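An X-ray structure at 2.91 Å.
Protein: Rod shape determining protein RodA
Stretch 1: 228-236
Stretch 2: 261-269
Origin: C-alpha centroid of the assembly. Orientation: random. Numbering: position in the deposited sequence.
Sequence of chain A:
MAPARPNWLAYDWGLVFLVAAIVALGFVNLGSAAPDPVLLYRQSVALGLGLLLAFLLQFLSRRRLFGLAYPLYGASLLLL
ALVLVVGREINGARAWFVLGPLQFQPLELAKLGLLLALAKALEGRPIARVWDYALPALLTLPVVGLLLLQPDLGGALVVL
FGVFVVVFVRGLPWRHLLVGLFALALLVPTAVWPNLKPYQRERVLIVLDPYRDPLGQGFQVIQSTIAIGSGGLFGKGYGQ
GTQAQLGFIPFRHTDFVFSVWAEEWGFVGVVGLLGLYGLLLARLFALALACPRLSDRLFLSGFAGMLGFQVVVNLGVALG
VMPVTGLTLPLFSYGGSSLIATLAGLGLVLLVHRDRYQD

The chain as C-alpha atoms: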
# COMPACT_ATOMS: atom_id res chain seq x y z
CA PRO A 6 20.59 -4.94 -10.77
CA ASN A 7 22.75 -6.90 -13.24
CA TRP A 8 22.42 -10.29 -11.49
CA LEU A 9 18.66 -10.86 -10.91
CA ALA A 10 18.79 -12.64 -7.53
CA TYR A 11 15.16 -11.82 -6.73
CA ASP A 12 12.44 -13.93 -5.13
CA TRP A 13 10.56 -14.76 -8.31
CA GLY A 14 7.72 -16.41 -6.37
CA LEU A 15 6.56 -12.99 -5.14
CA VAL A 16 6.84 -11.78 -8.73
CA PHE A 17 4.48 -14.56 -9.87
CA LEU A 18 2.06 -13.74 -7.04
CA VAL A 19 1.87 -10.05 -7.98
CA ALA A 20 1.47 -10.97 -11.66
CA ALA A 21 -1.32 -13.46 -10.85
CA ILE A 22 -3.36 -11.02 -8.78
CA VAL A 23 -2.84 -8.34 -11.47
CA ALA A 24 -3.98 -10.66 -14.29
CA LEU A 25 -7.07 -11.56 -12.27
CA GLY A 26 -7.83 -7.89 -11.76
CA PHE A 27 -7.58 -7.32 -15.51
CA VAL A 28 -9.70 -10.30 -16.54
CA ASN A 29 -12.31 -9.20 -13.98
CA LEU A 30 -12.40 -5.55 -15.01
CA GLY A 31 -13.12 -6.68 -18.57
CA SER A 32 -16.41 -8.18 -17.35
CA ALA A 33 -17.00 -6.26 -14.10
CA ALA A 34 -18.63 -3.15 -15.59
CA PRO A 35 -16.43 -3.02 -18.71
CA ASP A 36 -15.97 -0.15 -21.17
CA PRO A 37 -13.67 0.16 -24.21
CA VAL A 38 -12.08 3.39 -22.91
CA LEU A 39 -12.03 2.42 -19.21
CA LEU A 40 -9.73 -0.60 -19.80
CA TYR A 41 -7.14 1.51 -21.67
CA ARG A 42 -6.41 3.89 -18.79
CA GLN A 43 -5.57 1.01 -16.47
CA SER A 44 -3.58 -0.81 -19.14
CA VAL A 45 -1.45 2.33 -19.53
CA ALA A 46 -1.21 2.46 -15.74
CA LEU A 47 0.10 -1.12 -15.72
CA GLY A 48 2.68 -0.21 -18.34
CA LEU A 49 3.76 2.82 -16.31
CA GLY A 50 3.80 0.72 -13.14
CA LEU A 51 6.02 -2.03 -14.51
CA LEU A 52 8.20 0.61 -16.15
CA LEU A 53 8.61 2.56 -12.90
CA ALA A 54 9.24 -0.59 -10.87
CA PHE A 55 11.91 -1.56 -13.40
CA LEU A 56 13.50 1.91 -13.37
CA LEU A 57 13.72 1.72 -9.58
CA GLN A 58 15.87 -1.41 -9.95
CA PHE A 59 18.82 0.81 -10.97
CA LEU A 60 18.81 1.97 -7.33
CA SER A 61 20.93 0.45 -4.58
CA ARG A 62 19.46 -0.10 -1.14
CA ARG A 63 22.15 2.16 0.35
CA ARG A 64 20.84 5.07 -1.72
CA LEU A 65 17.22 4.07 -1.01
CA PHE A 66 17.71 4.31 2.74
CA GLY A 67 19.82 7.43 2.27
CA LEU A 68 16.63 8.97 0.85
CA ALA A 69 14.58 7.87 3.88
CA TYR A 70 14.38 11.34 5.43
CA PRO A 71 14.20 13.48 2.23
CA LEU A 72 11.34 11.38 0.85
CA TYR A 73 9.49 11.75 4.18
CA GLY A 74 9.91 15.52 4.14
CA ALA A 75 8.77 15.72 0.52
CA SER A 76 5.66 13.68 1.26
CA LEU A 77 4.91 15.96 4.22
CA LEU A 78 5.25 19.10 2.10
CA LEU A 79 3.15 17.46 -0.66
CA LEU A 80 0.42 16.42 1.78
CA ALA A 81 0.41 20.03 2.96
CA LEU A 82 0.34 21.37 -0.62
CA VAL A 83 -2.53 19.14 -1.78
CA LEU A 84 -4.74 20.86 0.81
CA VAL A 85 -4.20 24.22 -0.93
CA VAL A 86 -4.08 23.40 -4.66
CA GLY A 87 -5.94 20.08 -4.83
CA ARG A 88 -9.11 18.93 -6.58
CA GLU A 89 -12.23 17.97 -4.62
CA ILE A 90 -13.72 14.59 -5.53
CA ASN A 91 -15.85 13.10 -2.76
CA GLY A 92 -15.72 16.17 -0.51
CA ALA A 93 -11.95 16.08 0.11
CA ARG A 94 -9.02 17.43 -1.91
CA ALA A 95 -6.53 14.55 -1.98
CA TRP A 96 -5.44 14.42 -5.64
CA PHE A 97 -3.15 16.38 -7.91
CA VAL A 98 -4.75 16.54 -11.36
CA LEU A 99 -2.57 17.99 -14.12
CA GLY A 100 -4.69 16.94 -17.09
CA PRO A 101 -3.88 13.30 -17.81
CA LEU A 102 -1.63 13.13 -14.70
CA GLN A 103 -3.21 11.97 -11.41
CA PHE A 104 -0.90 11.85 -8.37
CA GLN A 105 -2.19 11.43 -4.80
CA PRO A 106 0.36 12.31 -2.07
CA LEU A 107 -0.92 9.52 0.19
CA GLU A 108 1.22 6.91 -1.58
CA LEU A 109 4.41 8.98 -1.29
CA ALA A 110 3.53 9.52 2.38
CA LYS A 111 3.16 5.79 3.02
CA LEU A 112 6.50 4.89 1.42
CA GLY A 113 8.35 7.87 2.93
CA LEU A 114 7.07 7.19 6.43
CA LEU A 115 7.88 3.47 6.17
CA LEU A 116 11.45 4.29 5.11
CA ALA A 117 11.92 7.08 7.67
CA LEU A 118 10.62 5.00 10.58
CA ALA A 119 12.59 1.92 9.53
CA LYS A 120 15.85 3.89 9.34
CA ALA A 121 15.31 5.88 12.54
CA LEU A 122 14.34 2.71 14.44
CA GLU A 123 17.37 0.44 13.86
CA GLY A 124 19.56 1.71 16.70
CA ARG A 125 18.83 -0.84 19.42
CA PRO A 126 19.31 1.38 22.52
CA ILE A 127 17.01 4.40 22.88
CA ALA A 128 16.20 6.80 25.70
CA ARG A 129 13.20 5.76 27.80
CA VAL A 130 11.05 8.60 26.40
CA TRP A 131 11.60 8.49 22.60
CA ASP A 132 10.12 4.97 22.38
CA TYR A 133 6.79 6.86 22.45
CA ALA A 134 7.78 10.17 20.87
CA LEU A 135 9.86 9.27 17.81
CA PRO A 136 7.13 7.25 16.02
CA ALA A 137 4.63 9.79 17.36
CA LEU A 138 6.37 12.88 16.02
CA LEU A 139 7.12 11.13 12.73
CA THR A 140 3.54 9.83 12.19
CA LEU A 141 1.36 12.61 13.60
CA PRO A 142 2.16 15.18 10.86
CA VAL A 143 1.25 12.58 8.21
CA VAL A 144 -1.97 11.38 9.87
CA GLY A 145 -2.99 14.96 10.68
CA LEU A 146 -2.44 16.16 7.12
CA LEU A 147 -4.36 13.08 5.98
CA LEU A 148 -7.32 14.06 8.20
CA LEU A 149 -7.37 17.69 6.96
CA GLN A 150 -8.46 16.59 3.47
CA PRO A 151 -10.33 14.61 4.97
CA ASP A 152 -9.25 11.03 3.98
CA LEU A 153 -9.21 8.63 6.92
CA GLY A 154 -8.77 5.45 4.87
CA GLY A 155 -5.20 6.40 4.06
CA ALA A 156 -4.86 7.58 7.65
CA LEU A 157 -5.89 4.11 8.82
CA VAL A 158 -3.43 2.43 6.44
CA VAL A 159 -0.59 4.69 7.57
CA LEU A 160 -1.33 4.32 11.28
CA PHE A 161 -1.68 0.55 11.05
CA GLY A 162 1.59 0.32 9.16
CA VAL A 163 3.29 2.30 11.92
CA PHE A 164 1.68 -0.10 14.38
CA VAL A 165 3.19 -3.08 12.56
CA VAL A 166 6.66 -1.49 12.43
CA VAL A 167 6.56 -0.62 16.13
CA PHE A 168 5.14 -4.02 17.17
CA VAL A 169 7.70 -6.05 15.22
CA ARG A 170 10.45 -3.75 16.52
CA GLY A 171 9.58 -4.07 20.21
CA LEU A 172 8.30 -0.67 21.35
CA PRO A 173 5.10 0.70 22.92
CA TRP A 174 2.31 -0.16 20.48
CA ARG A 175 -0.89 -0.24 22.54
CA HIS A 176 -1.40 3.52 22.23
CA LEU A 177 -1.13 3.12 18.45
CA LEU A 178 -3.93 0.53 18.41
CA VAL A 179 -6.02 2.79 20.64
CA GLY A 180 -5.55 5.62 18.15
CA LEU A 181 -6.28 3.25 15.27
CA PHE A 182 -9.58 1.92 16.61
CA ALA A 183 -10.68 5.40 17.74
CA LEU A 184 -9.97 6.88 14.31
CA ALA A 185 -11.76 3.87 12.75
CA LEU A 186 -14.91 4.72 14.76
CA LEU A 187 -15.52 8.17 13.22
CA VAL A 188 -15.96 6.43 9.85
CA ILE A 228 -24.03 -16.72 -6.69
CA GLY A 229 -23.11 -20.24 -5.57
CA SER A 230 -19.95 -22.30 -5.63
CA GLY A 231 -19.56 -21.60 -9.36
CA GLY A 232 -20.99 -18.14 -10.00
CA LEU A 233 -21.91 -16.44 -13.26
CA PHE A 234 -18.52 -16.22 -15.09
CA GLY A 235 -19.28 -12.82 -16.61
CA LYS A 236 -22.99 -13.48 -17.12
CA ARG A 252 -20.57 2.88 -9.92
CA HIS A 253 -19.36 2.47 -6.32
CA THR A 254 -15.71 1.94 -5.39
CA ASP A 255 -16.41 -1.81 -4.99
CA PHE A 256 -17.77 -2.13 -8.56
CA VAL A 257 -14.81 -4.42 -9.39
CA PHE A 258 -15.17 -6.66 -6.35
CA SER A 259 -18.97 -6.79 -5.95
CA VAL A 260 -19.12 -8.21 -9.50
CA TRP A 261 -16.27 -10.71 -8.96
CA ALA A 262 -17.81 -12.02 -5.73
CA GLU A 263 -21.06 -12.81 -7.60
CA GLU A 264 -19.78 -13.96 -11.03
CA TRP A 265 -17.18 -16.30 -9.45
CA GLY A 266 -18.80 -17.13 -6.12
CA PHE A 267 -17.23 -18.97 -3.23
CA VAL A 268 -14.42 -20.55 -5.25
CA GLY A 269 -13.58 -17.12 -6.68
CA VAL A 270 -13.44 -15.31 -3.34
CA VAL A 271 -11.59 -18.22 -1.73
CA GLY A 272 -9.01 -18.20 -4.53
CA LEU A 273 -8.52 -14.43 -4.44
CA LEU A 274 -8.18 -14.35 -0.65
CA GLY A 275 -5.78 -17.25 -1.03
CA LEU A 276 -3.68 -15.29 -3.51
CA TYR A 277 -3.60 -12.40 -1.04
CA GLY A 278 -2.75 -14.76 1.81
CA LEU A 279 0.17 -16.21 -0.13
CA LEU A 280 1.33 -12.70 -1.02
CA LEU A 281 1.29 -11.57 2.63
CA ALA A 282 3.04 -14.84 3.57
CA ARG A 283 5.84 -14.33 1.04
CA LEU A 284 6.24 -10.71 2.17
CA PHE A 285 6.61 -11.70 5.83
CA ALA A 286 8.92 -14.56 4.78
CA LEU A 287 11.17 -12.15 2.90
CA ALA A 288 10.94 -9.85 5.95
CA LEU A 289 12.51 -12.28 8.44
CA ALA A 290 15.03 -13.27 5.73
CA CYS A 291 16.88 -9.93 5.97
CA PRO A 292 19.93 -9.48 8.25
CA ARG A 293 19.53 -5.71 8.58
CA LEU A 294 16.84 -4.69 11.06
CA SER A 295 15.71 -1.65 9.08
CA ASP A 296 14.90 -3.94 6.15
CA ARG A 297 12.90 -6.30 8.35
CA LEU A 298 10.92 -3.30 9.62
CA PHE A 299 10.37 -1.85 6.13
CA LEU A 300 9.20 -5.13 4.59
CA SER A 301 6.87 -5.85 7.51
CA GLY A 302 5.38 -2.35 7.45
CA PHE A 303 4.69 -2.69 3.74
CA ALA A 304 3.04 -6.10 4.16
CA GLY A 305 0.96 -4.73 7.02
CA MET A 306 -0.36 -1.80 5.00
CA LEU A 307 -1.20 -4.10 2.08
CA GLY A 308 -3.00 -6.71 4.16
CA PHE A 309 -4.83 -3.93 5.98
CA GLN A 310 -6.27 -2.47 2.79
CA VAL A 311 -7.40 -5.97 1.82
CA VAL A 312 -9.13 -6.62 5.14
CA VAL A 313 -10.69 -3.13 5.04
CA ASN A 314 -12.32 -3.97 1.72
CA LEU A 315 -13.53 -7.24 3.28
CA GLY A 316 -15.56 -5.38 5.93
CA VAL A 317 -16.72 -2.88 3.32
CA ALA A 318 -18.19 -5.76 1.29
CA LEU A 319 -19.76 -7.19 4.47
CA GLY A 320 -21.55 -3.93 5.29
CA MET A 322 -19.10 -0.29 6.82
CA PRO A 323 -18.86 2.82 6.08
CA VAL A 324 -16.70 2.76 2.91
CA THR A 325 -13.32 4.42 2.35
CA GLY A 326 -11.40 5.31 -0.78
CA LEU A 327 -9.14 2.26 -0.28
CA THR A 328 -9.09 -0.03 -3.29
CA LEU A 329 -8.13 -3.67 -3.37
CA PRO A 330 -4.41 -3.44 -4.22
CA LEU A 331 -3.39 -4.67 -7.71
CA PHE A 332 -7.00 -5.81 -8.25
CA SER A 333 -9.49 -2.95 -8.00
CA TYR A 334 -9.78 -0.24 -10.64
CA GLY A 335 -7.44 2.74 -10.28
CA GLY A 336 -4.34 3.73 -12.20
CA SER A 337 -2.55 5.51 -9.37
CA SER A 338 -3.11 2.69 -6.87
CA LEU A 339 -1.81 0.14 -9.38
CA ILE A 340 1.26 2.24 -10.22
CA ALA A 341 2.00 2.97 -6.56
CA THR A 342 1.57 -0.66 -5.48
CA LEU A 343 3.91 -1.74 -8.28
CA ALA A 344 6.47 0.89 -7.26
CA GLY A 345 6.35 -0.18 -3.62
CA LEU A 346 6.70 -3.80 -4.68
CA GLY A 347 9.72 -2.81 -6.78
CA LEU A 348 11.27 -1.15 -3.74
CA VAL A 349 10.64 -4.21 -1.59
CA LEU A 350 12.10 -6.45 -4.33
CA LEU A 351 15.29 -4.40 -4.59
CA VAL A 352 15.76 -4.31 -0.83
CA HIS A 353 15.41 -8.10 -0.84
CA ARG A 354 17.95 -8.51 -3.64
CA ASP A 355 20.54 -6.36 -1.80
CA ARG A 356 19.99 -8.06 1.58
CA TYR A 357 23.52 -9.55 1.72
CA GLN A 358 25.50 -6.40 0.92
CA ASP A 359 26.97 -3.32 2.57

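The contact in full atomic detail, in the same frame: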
# COMPACT_ATOMS: atom_id res chain seq x y z
N ILE A 228 -22.84 -16.12 -6.11
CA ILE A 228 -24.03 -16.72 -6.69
C ILE A 228 -23.89 -18.24 -6.73
O ILE A 228 -24.31 -18.89 -7.69
CB ILE A 228 -24.30 -16.17 -8.11
N GLY A 229 -23.32 -18.81 -5.68
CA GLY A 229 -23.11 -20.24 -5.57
C GLY A 229 -21.63 -20.57 -5.55
O GLY A 229 -20.76 -19.70 -5.48
N SER A 230 -21.35 -21.87 -5.60
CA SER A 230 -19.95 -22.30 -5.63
C SER A 230 -19.30 -21.97 -6.97
O SER A 230 -18.09 -21.76 -7.03
CB SER A 230 -19.83 -23.79 -5.32
OG SER A 230 -20.35 -24.60 -6.36
N GLY A 231 -20.09 -21.89 -8.04
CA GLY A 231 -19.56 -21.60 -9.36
C GLY A 231 -19.63 -20.14 -9.76
O GLY A 231 -18.63 -19.56 -10.18
N GLY A 232 -20.81 -19.54 -9.64
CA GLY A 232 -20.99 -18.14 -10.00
C GLY A 232 -21.65 -17.96 -11.35
O GLY A 232 -22.37 -18.81 -11.86
N LEU A 233 -21.37 -16.79 -11.95
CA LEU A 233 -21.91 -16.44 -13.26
C LEU A 233 -20.88 -16.46 -14.39
O LEU A 233 -21.26 -16.72 -15.53
CB LEU A 233 -22.56 -15.04 -13.21
CG LEU A 233 -23.78 -14.90 -12.31
CD1 LEU A 233 -24.44 -13.54 -12.48
CD2 LEU A 233 -24.77 -16.02 -12.59
N PHE A 234 -19.60 -16.19 -14.10
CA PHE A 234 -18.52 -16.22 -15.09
C PHE A 234 -18.70 -15.13 -16.15
O PHE A 234 -18.54 -15.36 -17.35
CB PHE A 234 -18.40 -17.61 -15.75
CG PHE A 234 -17.69 -18.65 -14.90
CD1 PHE A 234 -16.41 -19.10 -15.25
CD2 PHE A 234 -18.30 -19.20 -13.79
CE1 PHE A 234 -15.76 -20.07 -14.48
CE2 PHE A 234 -17.65 -20.18 -13.02
CZ PHE A 234 -16.38 -20.60 -13.37
N GLY A 235 -19.04 -13.92 -15.70
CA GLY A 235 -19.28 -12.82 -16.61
C GLY A 235 -20.66 -12.79 -17.22
O GLY A 235 -20.86 -12.17 -18.27
N LYS A 236 -21.64 -13.45 -16.60
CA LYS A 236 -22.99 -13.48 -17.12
C LYS A 236 -23.89 -12.60 -16.27
O LYS A 236 -23.43 -11.90 -15.36
CB LYS A 236 -23.53 -14.92 -17.14
CG LYS A 236 -22.85 -15.86 -18.15
CD LYS A 236 -23.29 -17.32 -17.92
CE LYS A 236 -22.57 -18.30 -18.84
NZ LYS A 236 -23.21 -19.66 -18.81
N TRP A 261 -17.07 -9.48 -9.04
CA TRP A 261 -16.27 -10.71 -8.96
C TRP A 261 -16.85 -11.68 -7.94
O TRP A 261 -16.88 -12.89 -8.17
CB TRP A 261 -14.82 -10.37 -8.62
CG TRP A 261 -13.98 -11.57 -8.19
CD1 TRP A 261 -13.83 -12.07 -6.92
CD2 TRP A 261 -13.19 -12.41 -9.04
NE1 TRP A 261 -13.00 -13.16 -6.93
CE2 TRP A 261 -12.59 -13.40 -8.22
CE3 TRP A 261 -12.92 -12.43 -10.41
CZ2 TRP A 261 -11.74 -14.38 -8.72
CZ3 TRP A 261 -12.08 -13.42 -10.92
CH2 TRP A 261 -11.50 -14.38 -10.07
N ALA A 262 -17.29 -11.16 -6.79
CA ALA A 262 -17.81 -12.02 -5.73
C ALA A 262 -19.07 -12.76 -6.14
O ALA A 262 -19.36 -13.83 -5.59
CB ALA A 262 -18.06 -11.20 -4.46
N GLU A 263 -19.82 -12.22 -7.11
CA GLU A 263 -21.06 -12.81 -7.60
C GLU A 263 -20.88 -13.62 -8.88
O GLU A 263 -21.54 -14.65 -9.03
CB GLU A 263 -22.11 -11.72 -7.83
CG GLU A 263 -23.53 -12.23 -8.10
CD GLU A 263 -24.57 -11.12 -8.19
OE1 GLU A 263 -24.28 -9.97 -7.79
OE2 GLU A 263 -25.69 -11.39 -8.67
N GLU A 264 -20.00 -13.20 -9.79
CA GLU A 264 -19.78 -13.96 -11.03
C GLU A 264 -18.85 -15.15 -10.84
O GLU A 264 -18.83 -16.04 -11.70
CB GLU A 264 -19.23 -13.05 -12.14
CG GLU A 264 -20.19 -11.94 -12.62
CD GLU A 264 -19.65 -11.14 -13.81
OE1 GLU A 264 -20.47 -10.54 -14.54
OE2 GLU A 264 -18.42 -11.11 -14.01
N TRP A 265 -18.10 -15.20 -9.73
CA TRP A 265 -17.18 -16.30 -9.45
C TRP A 265 -17.43 -16.98 -8.11
O TRP A 265 -16.82 -18.02 -7.85
CB TRP A 265 -15.73 -15.82 -9.48
CG TRP A 265 -15.27 -15.41 -10.83
CD1 TRP A 265 -15.44 -14.19 -11.42
CD2 TRP A 265 -14.58 -16.23 -11.77
NE1 TRP A 265 -14.88 -14.20 -12.68
CE2 TRP A 265 -14.34 -15.43 -12.92
CE3 TRP A 265 -14.12 -17.55 -11.76
CZ2 TRP A 265 -13.67 -15.92 -14.04
CZ3 TRP A 265 -13.46 -18.03 -12.87
CH2 TRP A 265 -13.24 -17.22 -14.00
N GLY A 266 -18.27 -16.40 -7.25
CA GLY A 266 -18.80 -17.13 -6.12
C GLY A 266 -17.75 -17.51 -5.09
O GLY A 266 -16.71 -16.86 -4.93
N PHE A 267 -18.05 -18.60 -4.38
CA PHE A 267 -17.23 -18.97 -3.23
C PHE A 267 -15.85 -19.43 -3.65
O PHE A 267 -14.86 -19.11 -2.98
CB PHE A 267 -17.93 -20.05 -2.40
CG PHE A 267 -17.65 -19.95 -0.94
CD1 PHE A 267 -18.28 -18.99 -0.16
CD2 PHE A 267 -16.75 -20.81 -0.33
CE1 PHE A 267 -18.03 -18.89 1.19
CE2 PHE A 267 -16.48 -20.72 1.02
CZ PHE A 267 -17.13 -19.76 1.78
N VAL A 268 -15.74 -20.15 -4.77
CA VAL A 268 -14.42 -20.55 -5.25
C VAL A 268 -13.62 -19.33 -5.68
O VAL A 268 -12.42 -19.24 -5.41
CB VAL A 268 -14.55 -21.58 -6.39
CG1 VAL A 268 -13.17 -22.04 -6.84
CG2 VAL A 268 -15.37 -22.77 -5.93
N GLY A 269 -14.28 -18.34 -6.28
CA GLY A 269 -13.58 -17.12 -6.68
C GLY A 269 -13.05 -16.33 -5.50
O GLY A 269 -11.89 -15.92 -5.48

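When a helix is interrupted, the carbonyls freed at the break and the amides just beyond it need new partners, and a loop with little side-chain bulk can lie close enough to supply them. The contact between 228-236 and 261-269 of RodA is a compact example. Trp 265 is the first residue to leave helical geometry, and the irregular loop packs against this break.

Backbone groups form all three hydrogen bonds across the contact. The carbonyl Glu 264 O accepts two from consecutive residues: a well-directed one from Phe 234 N at 2.5 Å, and a weak one from Leu 233 N at 2.7 Å, whose angle of 125° is strongly bent. On the far side of the break, Phe 267 N donates to Gly 229 O at 3.1 Å, and the same oxygen lies 3.3 Å from Gly 266 CA in a CA-H...O contact.

Such an approach depends on glycine. An ideal CB on Gly 232 would lie 2.3 Å from Glu 264 O, and one on Gly 266 would lie 2.1 Å from Gly 229 O; both would clash. The backbone angles of Gly 232 call for glycine independently, and the positive phi of Gly 266 favours it.

Phe 234 has its CA-to-CB bond pointing away from the helix segment, as does Trp 265 from the loop, yet both ring systems come back toward the contact. Each has chi1 in the m well (-78° and -67°), with chi2 at -109° and 85°, so each ring stands roughly perpendicular to the plane of its CA-CB-CG atoms. The rings meet with Phe 234 CE1 3.5 Å from Trp 265 CZ3. Their six-membered centroids are 4.4 Å apart, but the planes are inclined by 38°, an oblique pairing in which each ring nevertheless has an atom of the other over one face.

Glu 264, buried and with the largest covered area here, runs out along m and t rotamers at chi1 and chi2. This extended course passes Leu 233, where Glu 264 CG is 3.9 Å from Leu 233 CB, and carries the carboxylate to Gly 235 and Lys 236. There OE2 of Glu 264 lies 3.2 Å from Gly 235 CA; its hydrogen bond is made elsewhere in the structure. Val 268, its CA-to-CB bond directed toward the loop and chi1 in t, places CG2 only 3.1 Å from Ser 230 O. Ser 230 turns its CA-to-CB bond away, and its carbonyl faces the valine.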